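Local coordinates for protein hemolysin BL lytic component L1 (PDB 7NMQ) that forms one lytic component of the Hemolysin BL enterotoxin of Bacillus cereus, an alpha-helical pore-forming toxin that probably acts by inserting into target membranes, at residues I32-V37 with G223-P228. Sequence-based numbering, arbitrary orientation.
Sequences IKQPNV and GGTATP
Lys33 and Gln34, where helix 10-33 gives way to an extended chain, pack against an antiparallel beta hairpin, 217-222 with 225-230: they meet Gly224, the last residue of its turn, and Thr225 and Ala226, which begin the second strand. In this ClyA-like, mostly helical toxin the hairpin overlaps the end of one predicted membrane-spanning segment and the start of the next, consistent with the beta-tongue of ClyA-like toxins, a part that probably enters the membrane. Lys33 meets Ala226 through its stem, CB to CB at 4.3 Å, while its NZ carries on to the first strand and hydrogen-bonds Ile219 O.

Gln34, the first residue to leave helical geometry, does most of the work. Its CG is anti to the backbone N (chi1 -177°), and a bend at chi2 brings CD toward the strand. OE1 accepts the backbone N-H of Ala226 at 3.0 Å, an almost straight bond (170°) whose donor sits well above the carbonyl plane, 38° out of it. Asn285 ND2 also donates to OE1, and NE2 gives a hydrogen to Ser282 O, so both ends of this buried amide are tied to helix 275-325 as well. Ala226 CB, directed toward 32-37, approaches Gln34 CB and OE1, with 3.9 Å to the oxygen.

Pro35 then touches Gly224 through CD and CG, with CD 3.7 Å from Gly224 O and CG near Gly224 CA. Gly224 takes a positive phi, which by itself favours glycine. Its carbonyl oxygen also lies 3.4 Å from Gln34 CG. A single water closes the contact, donating one hydrogen to Pro35 O (2.6 Å) and the other to Gly224 O (2.7 Å).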
loop_
_atom_site.group_PDB
_atom_site.type_symbol
_atom_site.label_atom_id
_atom_site.label_comp_id
_atom_site.label_asym_id
_atom_site.label_seq_id
_atom_site.Cartn_x
_atom_site.Cartn_y
_atom_site.Cartn_z
ATOM N N ILE A 32 1.482 -3.604 -15.953
ATOM C CA ILE A 32 0.476 -3.477 -17.053
ATOM C C ILE A 32 1.160 -2.885 -18.287
ATOM O O ILE A 32 0.783 -3.246 -19.426
ATOM C CB ILE A 32 -0.752 -2.677 -16.557
ATOM C CG1 ILE A 32 -1.543 -3.548 -15.579
ATOM C CG2 ILE A 32 -1.607 -2.179 -17.730
ATOM C CD1 ILE A 32 -2.550 -2.809 -14.781
ATOM N N LYS A 33 2.120 -2.008 -18.123
ATOM C CA LYS A 33 2.748 -1.301 -19.267
ATOM C C LYS A 33 3.918 -2.100 -19.834
ATOM O O LYS A 33 4.324 -1.798 -20.927
ATOM C CB LYS A 33 3.157 0.111 -18.831
ATOM C CG LYS A 33 2.050 1.157 -18.985
ATOM C CD LYS A 33 2.511 2.584 -18.919
ATOM C CE LYS A 33 2.836 3.233 -20.248
ATOM N NZ LYS A 33 3.469 4.559 -20.040
ATOM N N GLN A 34 4.431 -3.100 -19.148
ATOM C CA GLN A 34 5.579 -3.852 -19.660
ATOM C C GLN A 34 5.071 -4.859 -20.686
ATOM O O GLN A 34 4.229 -5.700 -20.380
ATOM C CB GLN A 34 6.300 -4.551 -18.528
ATOM C CG GLN A 34 7.510 -5.265 -19.068
ATOM C CD GLN A 34 8.730 -5.196 -18.207
ATOM O OE1 GLN A 34 9.067 -4.195 -17.594
ATOM N NE2 GLN A 34 9.370 -6.330 -18.099
ATOM N N PRO A 35 5.541 -4.808 -21.945
ATOM C CA PRO A 35 5.042 -5.754 -22.940
ATOM C C PRO A 35 5.643 -7.147 -22.790
ATOM O O PRO A 35 6.613 -7.320 -22.059
ATOM C CB PRO A 35 5.483 -5.140 -24.256
ATOM C CG PRO A 35 6.734 -4.434 -23.898
ATOM C CD PRO A 35 6.473 -3.829 -22.526
ATOM N N ASN A 36 5.000 -8.105 -23.456
ATOM C CA ASN A 36 5.572 -9.467 -23.600
ATOM C C ASN A 36 7.009 -9.346 -24.089
ATOM O O ASN A 36 7.301 -8.545 -25.021
ATOM C CB ASN A 36 4.716 -10.369 -24.476
ATOM C CG ASN A 36 3.483 -10.932 -23.808
ATOM O OD1 ASN A 36 3.129 -10.537 -22.700
ATOM N ND2 ASN A 36 2.826 -11.864 -24.484
ATOM N N VAL A 37 7.895 -10.134 -23.531
ATOM C CA VAL A 37 9.334 -10.005 -23.886
ATOM C C VAL A 37 9.514 -10.369 -25.354
ATOM O O VAL A 37 9.015 -11.393 -25.828
ATOM C CB VAL A 37 10.218 -10.855 -22.971
ATOM C CG1 VAL A 37 9.985 -12.353 -23.098
ATOM C CG2 VAL A 37 11.687 -10.574 -23.187
ATOM N N GLY A 223 13.256 -0.223 -24.517
ATOM C CA GLY A 223 13.713 -1.598 -24.800
ATOM C C GLY A 223 12.866 -2.685 -24.129
ATOM O O GLY A 223 13.421 -3.716 -23.724
ATOM N N GLY A 224 11.548 -2.511 -24.052
ATOM C CA GLY A 224 10.630 -3.504 -23.456
ATOM C C GLY A 224 10.668 -3.517 -21.950
ATOM O O GLY A 224 9.912 -4.314 -21.334
ATOM N N THR A 225 11.325 -2.545 -21.307
ATOM C CA THR A 225 11.338 -2.444 -19.826
ATOM C C THR A 225 10.543 -1.214 -19.406
ATOM O O THR A 225 10.841 -0.105 -19.832
ATOM C CB THR A 225 12.759 -2.363 -19.285
ATOM O OG1 THR A 225 13.508 -3.527 -19.616
ATOM C CG2 THR A 225 12.772 -2.246 -17.786
ATOM N N ALA A 226 9.535 -1.396 -18.557
ATOM C CA ALA A 226 8.754 -0.291 -17.963
ATOM C C ALA A 226 9.350 0.071 -16.608
ATOM O O ALA A 226 9.592 -0.816 -15.756
ATOM C CB ALA A 226 7.307 -0.684 -17.861
ATOM N N THR A 227 9.516 1.364 -16.384
ATOM C CA THR A 227 10.199 1.897 -15.172
ATOM C C THR A 227 9.455 3.159 -14.755
ATOM O O THR A 227 9.264 4.041 -15.595
ATOM C CB THR A 227 11.667 2.209 -15.538
ATOM O OG1 THR A 227 12.303 1.003 -15.966
ATOM C CG2 THR A 227 12.499 2.775 -14.419
ATOM N N PRO A 228 9.006 3.282 -13.484
ATOM C CA PRO A 228 8.415 4.526 -13.027
ATOM C C PRO A 228 9.452 5.597 -12.707
ATOM O O PRO A 228 10.576 5.299 -12.372
ATOM C CB PRO A 228 7.679 4.213 -11.741
ATOM C CG PRO A 228 8.118 2.862 -11.373
ATOM C CD PRO A 228 8.962 2.242 -12.457
HETATM O O HOH W 1 9.087 -6.602 -22.424
#